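Local atomic coordinates of sortase B (Clostridium perfringens, PDB entry 5YFK), a protein that is a class B sortase, a cysteine transpeptidase of the family that covalently attaches proteins at the bacterial cell surface. Residues V109-N114 and T205-G210; H126-N131 and K187-R192; S154-N159 and R217-A222. The protein carries 1 engineered substitution. All coordinates share one frame; numbering follows the deposited sequence.

In the fold
Contacts 1 and 3 lie in the mixed sheet of the sortase beta-barrel, where strands 107-111, 203-210, 216-225 and 146-159 are successive neighbours. Their centres are about 9 Å apart, and the L206 N-V220 O and T208 O-I218 N bonds tie them together. Contact 2 sits nearer the surface, about 9 Å from contact 3 and about 16 Å from contact 1, centre to centre. Along the chain the segments run 109-114, 126-131, 154-159, 187-192, 205-210, 217-222, so contact 2 is nested within contact 1, while contact 3 crosses both. The pairings thereby bring the predicted active-site residues H113, S209 and R217 together, and K128 and L189 join contact 2 to strand 146-159.

Contact 1: residues V109-N114 and T205-G210; sequences VVYGHN and TLITSG. Engineered in segment 205-210: S209 (natural residue Cys).
Three polar groups grip water 1: N114 N donates to it over 2.9 Å, S209 OG lies 2.7 Å from it, and H113 ND1 meets it at 3.0 Å in the plane of the imidazole. H113 is the predicted proton donor/acceptor; the engineered S209 occupies the position of the natural cysteine, predicted to form the acyl-thioester. The crowded chi1 of 72° puts S209 OG at the water. H113 NE2 is hydrogen-bonded to the carbonyl L80 O. Both residues lie just past the last parallel bridge, Y111 with I207, in the sortase beta-barrel, with R217 of the adjoining strand beside S209, consistent with the Cys-His-Arg site of sortases. In the ladder V110 N reaches T205 O at 2.8 Å, I207 N returns to V110 O, and the bond from G112 N to I207 O lengthens to 3.2 Å. Beyond it, T208 OG1, anti to the backbone N, donates to G112 O over 2.8 Å from above the carbonyl plane. N114 ND2 donates to S209 O at 2.8 Å; the oxygen lies close to the N114 amide plane, while ND2 stands above the S209 carbonyl plane. I207 runs alongside Y111, CD1 3.8 Å from Y111 CE2, and also touches V109 CG1.

Contact 2: residues H126-N131 and K187-R192; sequences HFKNEN and KSLFKR
F190 has CG anti to its carbonyl carbon (chi1 -49°), which sends the ring toward segment 126-131, while E130, with CG anti to the backbone N (chi1 -176°) and an extended chain, passes its CA, CB and CG over that ring, crossing it obliquely. The phenyl group is held between two residues. Over one face E130 CA stands 3.8 Å from the F190 ring centroid in a CH-pi contact, 20° off the ring normal, and E130 CB comes within 3.4 Å of F190 CE1. The chain then leaves the face past the CD1-CE1 rim, where E130 OE1 is 3.7 Å from F190 CE1. The opposite face is covered from within its own segment by L189 CB, 3.7 Å above the centre of the F190 ring. At the rim two backbone carbonyls meet the ring near its plane: K128 O is 3.1 Å from F190 CZ and F127 O is 3.5 Å from F190 CE2, so the slightly positive ring hydrogens probably point at these oxygens. S188 OG steadies the backbone of F190 by donating over 2.6 Å to a lone pair of F190 O, and the same oxygen accepts a hydrogen bond from V155 N of strand 146-159. Beside the ring, the K128 chain crosses L189 obliquely before its NZ turns to a salt bridge with D212 and a hydrogen bond with Q157. N129 is the N-cap of helix 130-135, its OD1 bonding F132 N, and F190 packs on E130, the first residue of that helix, on the outside of the sortase barrel.

Contact 3: residues S154-N159 and R217-A222; sequences SVYQEN and RIVVVA
Segments 154-159 and 217-222, on strands 146-159 and 216-225, form an antiparallel pair in the sortase beta-barrel, the second of them carrying R217, the predicted transition-state stabilizer. Three hydrogen-bonded pairs, S154 with V221, Y156 with V219 and E158 with R217, contribute six backbone bonds. The shortest runs from V219 N to Y156 O at 2.8 Å, nearly along the C=O axis. Y156 takes the crowded first torsion (chi1 63°), with CG between the backbone N and carbonyl carbon, and this lays its ring flat against V219. V219 CB stands over the face in a CH-pi contact, 3.8 Å from the Y156 ring centroid and 16° off the normal, displaced toward the rim. Its methyl V219 CG1 reaches the phenol end, 3.6 Å from Y156 OH, and V221 CG2 touches Y156 CE1 at 4.2 Å. The hydroxyl itself bonds Q184 OE1, while S154 OG, lying in the ring plane at its edge, bonds Q184 O.

On the other face V155 CG2 meets V220 CG2 at 4.1 Å. Q157, also in the crowded position (chi1 52°), runs alongside I218, its OE1 3.6 Å from I218 CG1. The packing is tight here, for Q157 CB comes within 2.9 Å of R217 O. The Q157 amide, bonded to K128 through OE1, donates from NE2 to D212 OD2.

R217 bends at chi2, carrying its end away from strand 154-159. The E158 carboxylate, salt-bridged to K187 through OE2, lies close to E166, which may raise its proton affinity somewhat. The six backbone bonds, two of them from the E158-R217 pair itself, fix the strand from which the R217 guanidinium extends.

Contact 1: residues V109-N114 and T205-G210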
loop_
_atom_site.group_PDB
_atom_site.type_symbol
_atom_site.label_atom_id
_atom_site.label_comp_id
_atom_site.label_asym_id
_atom_site.label_seq_id
_atom_site.Cartn_x
_atom_site.Cartn_y
_atom_site.Cartn_z
ATOM N N VAL A 109 2.821 -4.661 4.352
ATOM C CA VAL A 109 1.378 -4.508 4.453
ATOM C C VAL A 109 1.026 -3.081 4.737
ATOM O O VAL A 109 1.514 -2.489 5.708
ATOM C CB VAL A 109 0.799 -5.414 5.557
ATOM C CG1 VAL A 109 -0.683 -5.141 5.764
ATOM C CG2 VAL A 109 1.034 -6.867 5.200
ATOM N N VAL A 110 0.184 -2.510 3.873
ATOM C CA VAL A 110 -0.100 -1.096 3.925
ATOM C C VAL A 110 -1.617 -0.887 3.985
ATOM O O VAL A 110 -2.363 -1.522 3.226
ATOM C CB VAL A 110 0.505 -0.369 2.695
ATOM C CG1 VAL A 110 0.204 1.113 2.706
ATOM C CG2 VAL A 110 2.001 -0.616 2.619
ATOM N N TYR A 111 -2.030 0.063 4.826
ATOM C CA TYR A 111 -3.439 0.373 5.091
ATOM C C TYR A 111 -3.748 1.803 4.707
ATOM O O TYR A 111 -2.903 2.720 4.829
ATOM C CB TYR A 111 -3.768 0.209 6.573
ATOM C CG TYR A 111 -3.468 -1.129 7.167
ATOM C CD1 TYR A 111 -2.201 -1.430 7.645
ATOM C CD2 TYR A 111 -4.449 -2.110 7.239
ATOM C CE1 TYR A 111 -1.939 -2.663 8.211
ATOM C CE2 TYR A 111 -4.141 -3.398 7.639
ATOM C CZ TYR A 111 -2.905 -3.635 8.186
ATOM O OH TYR A 111 -2.624 -4.856 8.703
ATOM N N GLY A 112 -5.001 2.028 4.356
ATOM C CA GLY A 112 -5.548 3.378 4.276
ATOM C C GLY A 112 -7.055 3.373 4.246
ATOM O O GLY A 112 -7.666 2.367 3.916
ATOM N N HIS A 113 -7.641 4.507 4.605
ATOM C CA HIS A 113 -9.082 4.690 4.636
ATOM C C HIS A 113 -9.686 4.635 3.227
ATOM O O HIS A 113 -9.049 5.050 2.245
ATOM C CB HIS A 113 -9.431 6.049 5.253
ATOM C CG HIS A 113 -9.465 6.050 6.752
ATOM N ND1 HIS A 113 -10.305 5.230 7.474
ATOM C CD2 HIS A 113 -8.919 6.905 7.650
ATOM C CE1 HIS A 113 -10.253 5.564 8.753
ATOM N NE2 HIS A 113 -9.364 6.527 8.893
ATOM N N ASN A 114 -10.962 4.235 3.174
ATOM C CA ASN A 114 -11.819 4.485 2.032
ATOM C C ASN A 114 -13.064 5.187 2.520
ATOM O O ASN A 114 -13.949 4.550 3.072
ATOM C CB ASN A 114 -12.184 3.167 1.359
ATOM C CG ASN A 114 -13.352 3.299 0.388
ATOM O OD1 ASN A 114 -13.658 4.396 -0.097
ATOM N ND2 ASN A 114 -13.901 2.164 -0.011
ATOM N N THR A 205 0.989 -5.856 0.096
ATOM C CA THR A 205 -0.451 -6.014 0.315
ATOM C C THR A 205 -1.045 -4.666 0.676
ATOM O O THR A 205 -0.629 -4.054 1.663
ATOM C CB THR A 205 -0.701 -7.014 1.451
ATOM O OG1 THR A 205 -0.073 -8.266 1.128
ATOM C CG2 THR A 205 -2.193 -7.198 1.760
ATOM N N LEU A 206 -2.074 -4.258 -0.060
ATOM C CA LEU A 206 -2.768 -3.008 0.210
ATOM C C LEU A 206 -4.172 -3.286 0.691
ATOM O O LEU A 206 -4.890 -4.048 0.063
ATOM C CB LEU A 206 -2.853 -2.140 -1.053
ATOM C CG LEU A 206 -1.559 -1.892 -1.834
ATOM C CD1 LEU A 206 -1.828 -1.016 -3.041
ATOM C CD2 LEU A 206 -0.486 -1.292 -0.949
ATOM N N ILE A 207 -4.531 -2.681 1.821
ATOM C CA ILE A 207 -5.792 -2.981 2.489
ATOM C C ILE A 207 -6.586 -1.727 2.750
ATOM O O ILE A 207 -6.089 -0.766 3.374
ATOM C CB ILE A 207 -5.561 -3.749 3.809
ATOM C CG1 ILE A 207 -4.911 -5.110 3.506
ATOM C CG2 ILE A 207 -6.879 -3.969 4.525
ATOM C CD1 ILE A 207 -4.364 -5.792 4.746
ATOM N N THR A 208 -7.872 -1.799 2.410
ATOM C CA THR A 208 -8.793 -0.762 2.736
ATOM C C THR A 208 -10.167 -1.319 3.127
ATOM O O THR A 208 -10.405 -2.528 3.041
ATOM C CB THR A 208 -8.900 0.288 1.617
ATOM O OG1 THR A 208 -9.583 1.435 2.104
ATOM C CG2 THR A 208 -9.629 -0.220 0.378
ATOM N N SER A 209 -11.076 -0.429 3.533
ATOM C CA SER A 209 -12.434 -0.839 3.824
ATOM C C SER A 209 -13.332 -0.733 2.596
ATOM O O SER A 209 -13.053 0.034 1.680
ATOM C CB SER A 209 -12.983 -0.032 4.988
ATOM O OG SER A 209 -13.239 1.300 4.596
ATOM N N GLY A 210 -14.339 -1.603 2.515
ATOM C CA GLY A 210 -15.327 -1.488 1.463
ATOM C C GLY A 210 -16.739 -1.436 2.020
ATOM O O GLY A 210 -16.949 -1.530 3.236
HETATM O O HOH W 1 -12.053 3.490 5.755
#

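Contact 2: residues H126-N131 and K187-R192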
loop_
_atom_site.group_PDB
_atom_site.type_symbol
_atom_site.label_atom_id
_atom_site.label_comp_id
_atom_site.label_asym_id
_atom_site.label_seq_id
_atom_site.Cartn_x
_atom_site.Cartn_y
_atom_site.Cartn_z
ATOM N N HIS A 126 -11.324 -0.013 -7.333
ATOM C CA HIS A 126 -11.442 -0.054 -8.800
ATOM C C HIS A 126 -10.896 -1.376 -9.284
ATOM O O HIS A 126 -11.258 -1.856 -10.351
ATOM C CB HIS A 126 -10.664 1.079 -9.443
ATOM C CG HIS A 126 -11.281 2.430 -9.274
ATOM N ND1 HIS A 126 -10.689 3.572 -9.766
ATOM C CD2 HIS A 126 -12.488 2.814 -8.789
ATOM C CE1 HIS A 126 -11.456 4.617 -9.493
ATOM N NE2 HIS A 126 -12.573 4.180 -8.943
ATOM N N PHE A 127 -10.013 -1.983 -8.498
ATOM C CA PHE A 127 -9.392 -3.234 -8.903
ATOM C C PHE A 127 -10.358 -4.409 -8.895
ATOM O O PHE A 127 -10.074 -5.448 -9.502
ATOM C CB PHE A 127 -8.164 -3.501 -8.035
ATOM C CG PHE A 127 -6.999 -2.645 -8.399
ATOM C CD1 PHE A 127 -6.291 -2.902 -9.563
ATOM C CD2 PHE A 127 -6.714 -1.492 -7.682
ATOM C CE1 PHE A 127 -5.276 -2.066 -9.983
ATOM C CE2 PHE A 127 -5.682 -0.653 -8.083
ATOM C CZ PHE A 127 -4.931 -0.965 -9.207
ATOM N N LYS A 128 -11.562 -4.206 -8.352
ATOM C CA LYS A 128 -12.596 -5.266 -8.400
ATOM C C LYS A 128 -13.277 -5.393 -9.764
ATOM O O LYS A 128 -13.974 -6.392 -10.043
ATOM C CB LYS A 128 -13.654 -5.023 -7.333
ATOM C CG LYS A 128 -13.161 -5.278 -5.911
ATOM C CD LYS A 128 -13.992 -4.501 -4.887
ATOM C CE LYS A 128 -15.452 -4.875 -4.925
ATOM N NZ LYS A 128 -16.240 -3.985 -4.043
ATOM N N ASN A 129 -12.992 -4.428 -10.628
ATOM C CA ASN A 129 -13.456 -4.432 -12.023
ATOM C C ASN A 129 -12.403 -5.049 -12.936
ATOM O O ASN A 129 -11.234 -4.666 -12.879
ATOM C CB ASN A 129 -13.770 -2.987 -12.454
ATOM C CG ASN A 129 -14.057 -2.869 -13.954
ATOM O OD1 ASN A 129 -13.155 -2.951 -14.785
ATOM N ND2 ASN A 129 -15.316 -2.661 -14.294
ATOM N N GLU A 130 -12.777 -6.083 -13.697
ATOM C CA GLU A 130 -11.799 -6.889 -14.416
ATOM C C GLU A 130 -11.025 -6.065 -15.451
ATOM O O GLU A 130 -9.814 -6.202 -15.573
ATOM C CB GLU A 130 -12.483 -8.086 -15.087
ATOM C CG GLU A 130 -11.529 -9.038 -15.771
ATOM C CD GLU A 130 -12.185 -10.353 -16.115
ATOM O OE1 GLU A 130 -13.391 -10.508 -15.831
ATOM O OE2 GLU A 130 -11.493 -11.232 -16.654
ATOM N N ASN A 131 -11.715 -5.150 -16.134
ATOM C CA ASN A 131 -11.068 -4.306 -17.124
ATOM C C ASN A 131 -9.990 -3.461 -16.453
ATOM O O ASN A 131 -8.883 -3.357 -16.953
ATOM C CB ASN A 131 -12.080 -3.384 -17.810
ATOM C CG ASN A 131 -12.874 -4.086 -18.896
ATOM O OD1 ASN A 131 -12.412 -5.062 -19.510
ATOM N ND2 ASN A 131 -14.069 -3.578 -19.158
ATOM N N LYS A 187 -7.421 -16.660 -3.776
ATOM C CA LYS A 187 -8.505 -15.764 -3.388
ATOM C C LYS A 187 -8.902 -14.741 -4.480
ATOM O O LYS A 187 -9.923 -14.069 -4.349
ATOM C CB LYS A 187 -8.078 -14.983 -2.136
ATOM C CG LYS A 187 -8.198 -15.735 -0.838
ATOM C CD LYS A 187 -8.012 -14.764 0.306
ATOM C CE LYS A 187 -7.747 -15.448 1.626
ATOM N NZ LYS A 187 -9.025 -15.779 2.292
ATOM N N SER A 188 -7.993 -14.452 -5.414
ATOM C CA SER A 188 -8.208 -13.362 -6.352
ATOM C C SER A 188 -9.456 -13.598 -7.191
ATOM O O SER A 188 -9.703 -14.723 -7.649
ATOM C CB SER A 188 -7.017 -13.152 -7.279
ATOM O OG SER A 188 -7.185 -11.961 -8.037
ATOM N N LEU A 189 -10.216 -12.530 -7.376
ATOM C CA LEU A 189 -11.298 -12.473 -8.369
ATOM C C LEU A 189 -10.784 -12.762 -9.766
ATOM O O LEU A 189 -11.490 -13.392 -10.568
ATOM C CB LEU A 189 -11.921 -11.080 -8.340
ATOM C CG LEU A 189 -12.621 -10.739 -7.033
ATOM C CD1 LEU A 189 -12.868 -9.245 -6.954
ATOM C CD2 LEU A 189 -13.936 -11.490 -6.886
ATOM N N PHE A 190 -9.531 -12.367 -10.028
ATOM C CA PHE A 190 -8.954 -12.342 -11.378
ATOM C C PHE A 190 -7.542 -12.933 -11.369
ATOM O O PHE A 190 -6.731 -12.627 -10.487
ATOM C CB PHE A 190 -8.904 -10.912 -11.958
ATOM C CG PHE A 190 -10.194 -10.152 -11.846
ATOM C CD1 PHE A 190 -11.357 -10.640 -12.391
ATOM C CD2 PHE A 190 -10.245 -8.933 -11.173
ATOM C CE1 PHE A 190 -12.557 -9.970 -12.239
ATOM C CE2 PHE A 190 -11.444 -8.293 -10.964
ATOM C CZ PHE A 190 -12.604 -8.792 -11.536
ATOM N N LYS A 191 -7.231 -13.712 -12.403
ATOM C CA LYS A 191 -5.918 -14.346 -12.545
ATOM C C LYS A 191 -4.999 -13.495 -13.430
ATOM O O LYS A 191 -5.425 -12.983 -14.457
ATOM C CB LYS A 191 -6.098 -15.748 -13.127
ATOM C CG LYS A 191 -4.829 -16.397 -13.654
ATOM C CD LYS A 191 -4.147 -17.234 -12.588
ATOM C CE LYS A 191 -2.698 -17.497 -12.968
ATOM N NZ LYS A 191 -1.979 -18.206 -11.879
ATOM N N ARG A 192 -3.815 -13.173 -12.916
ATOM C CA ARG A 192 -2.765 -12.529 -13.704
ATOM C C ARG A 192 -1.872 -13.572 -14.365
ATOM O O ARG A 192 -1.182 -14.350 -13.683
ATOM C CB ARG A 192 -1.900 -11.617 -12.825
ATOM C CG ARG A 192 -0.904 -10.775 -13.612
ATOM C CD ARG A 192 -1.552 -9.564 -14.255
ATOM N NE ARG A 192 -1.937 -8.555 -13.273
ATOM C CZ ARG A 192 -2.770 -7.558 -13.525
ATOM N NH1 ARG A 192 -3.028 -6.657 -12.591
ATOM N NH2 ARG A 192 -3.348 -7.453 -14.725
#

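Contact 3: residues S154-N159 and R217-A222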
loop_
_atom_site.group_PDB
_atom_site.type_symbol
_atom_site.label_atom_id
_atom_site.label_comp_id
_atom_site.label_asym_id
_atom_site.label_seq_id
_atom_site.Cartn_x
_atom_site.Cartn_y
_atom_site.Cartn_z
ATOM N N SER A 154 -3.425 -10.262 -7.254
ATOM C CA SER A 154 -4.634 -10.674 -6.508
ATOM C C SER A 154 -5.464 -9.470 -6.120
ATOM O O SER A 154 -4.940 -8.498 -5.596
ATOM C CB SER A 154 -4.272 -11.460 -5.257
ATOM O OG SER A 154 -5.455 -11.863 -4.567
ATOM N N VAL A 155 -6.783 -9.583 -6.252
ATOM C CA VAL A 155 -7.699 -8.617 -5.676
ATOM C C VAL A 155 -8.896 -9.377 -5.093
ATOM O O VAL A 155 -9.346 -10.367 -5.658
ATOM C CB VAL A 155 -8.237 -7.585 -6.713
ATOM C CG1 VAL A 155 -8.939 -8.288 -7.882
ATOM C CG2 VAL A 155 -9.200 -6.622 -6.051
ATOM N N TYR A 156 -9.260 -9.036 -3.868
ATOM C CA TYR A 156 -10.397 -9.672 -3.203
ATOM C C TYR A 156 -11.016 -8.824 -2.106
ATOM O O TYR A 156 -10.417 -7.855 -1.627
ATOM C CB TYR A 156 -10.020 -11.080 -2.683
ATOM C CG TYR A 156 -8.937 -11.126 -1.626
ATOM C CD1 TYR A 156 -7.584 -11.190 -1.983
ATOM C CD2 TYR A 156 -9.257 -11.082 -0.270
ATOM C CE1 TYR A 156 -6.592 -11.221 -1.028
ATOM C CE2 TYR A 156 -8.278 -11.212 0.700
ATOM C CZ TYR A 156 -6.950 -11.208 0.322
ATOM O OH TYR A 156 -5.964 -11.254 1.276
ATOM N N GLN A 157 -12.191 -9.235 -1.628
ATOM C CA GLN A 157 -12.712 -8.608 -0.432
ATOM C C GLN A 157 -13.287 -9.658 0.486
ATOM O O GLN A 157 -13.694 -10.748 0.051
ATOM C CB GLN A 157 -13.730 -7.500 -0.740
ATOM C CG GLN A 157 -14.860 -7.878 -1.668
ATOM C CD GLN A 157 -15.820 -6.715 -1.951
ATOM O OE1 GLN A 157 -15.490 -5.540 -1.766
ATOM N NE2 GLN A 157 -17.045 -7.057 -2.253
ATOM N N GLU A 158 -13.245 -9.369 1.765
ATOM C CA GLU A 158 -13.824 -10.293 2.723
ATOM C C GLU A 158 -14.043 -9.593 4.018
ATOM O O GLU A 158 -13.709 -8.438 4.176
ATOM C CB GLU A 158 -12.912 -11.518 2.933
ATOM C CG GLU A 158 -11.506 -11.182 3.394
ATOM C CD GLU A 158 -10.616 -12.420 3.575
ATOM O OE1 GLU A 158 -10.019 -12.588 4.656
ATOM O OE2 GLU A 158 -10.602 -13.297 2.690
ATOM N N ASN A 159 -14.606 -10.329 4.958
ATOM C CA ASN A 159 -14.919 -9.800 6.255
ATOM C C ASN A 159 -13.648 -9.361 7.015
ATOM O O ASN A 159 -12.659 -10.086 7.036
ATOM C CB ASN A 159 -15.629 -10.898 7.035
ATOM C CG ASN A 159 -15.798 -10.545 8.475
ATOM O OD1 ASN A 159 -14.919 -10.827 9.290
ATOM N ND2 ASN A 159 -16.887 -9.881 8.792
ATOM N N ARG A 217 -13.533 -5.567 3.794
ATOM C CA ARG A 217 -12.204 -5.099 3.485
ATOM C C ARG A 217 -11.893 -5.433 2.047
ATOM O O ARG A 217 -12.172 -6.548 1.576
ATOM C CB ARG A 217 -11.176 -5.765 4.390
ATOM C CG ARG A 217 -11.327 -5.425 5.843
ATOM C CD ARG A 217 -11.030 -3.978 6.075
ATOM N NE ARG A 217 -11.093 -3.597 7.471
ATOM C CZ ARG A 217 -12.143 -3.024 8.065
ATOM N NH1 ARG A 217 -13.298 -2.840 7.420
ATOM N NH2 ARG A 217 -12.053 -2.695 9.342
ATOM N N ILE A 218 -11.239 -4.505 1.368
ATOM C CA ILE A 218 -10.769 -4.784 -0.004
ATOM C C ILE A 218 -9.237 -4.860 -0.032
ATOM O O ILE A 218 -8.590 -4.074 0.605
ATOM C CB ILE A 218 -11.223 -3.669 -0.966
ATOM C CG1 ILE A 218 -12.740 -3.421 -0.816
ATOM C CG2 ILE A 218 -10.868 -4.009 -2.409
ATOM C CD1 ILE A 218 -13.264 -2.235 -1.604
ATOM N N VAL A 219 -8.700 -5.881 -0.708
ATOM C CA VAL A 219 -7.278 -6.225 -0.623
ATOM C C VAL A 219 -6.710 -6.335 -2.034
ATOM O O VAL A 219 -7.286 -6.990 -2.890
ATOM C CB VAL A 219 -7.042 -7.565 0.108
ATOM C CG1 VAL A 219 -5.556 -7.808 0.372
ATOM C CG2 VAL A 219 -7.831 -7.627 1.408
ATOM N N VAL A 220 -5.551 -5.715 -2.246
ATOM C CA VAL A 220 -4.762 -5.918 -3.430
ATOM C C VAL A 220 -3.354 -6.408 -3.055
ATOM O O VAL A 220 -2.762 -5.938 -2.093
ATOM C CB VAL A 220 -4.652 -4.637 -4.280
ATOM C CG1 VAL A 220 -3.663 -4.850 -5.418
ATOM C CG2 VAL A 220 -6.024 -4.272 -4.859
ATOM N N VAL A 221 -2.936 -7.503 -3.678
ATOM C CA VAL A 221 -1.603 -8.064 -3.431
ATOM C C VAL A 221 -0.805 -8.074 -4.737
ATOM O O VAL A 221 -1.316 -8.418 -5.815
ATOM C CB VAL A 221 -1.675 -9.498 -2.851
ATOM C CG1 VAL A 221 -0.370 -9.880 -2.188
ATOM C CG2 VAL A 221 -2.819 -9.619 -1.830
ATOM N N ALA A 222 0.454 -7.666 -4.629
ATOM C CA ALA A 222 1.328 -7.462 -5.783
ATOM C C ALA A 222 2.716 -8.014 -5.450
ATOM O O ALA A 222 3.096 -8.097 -4.267
ATOM C CB ALA A 222 1.422 -5.972 -6.095
#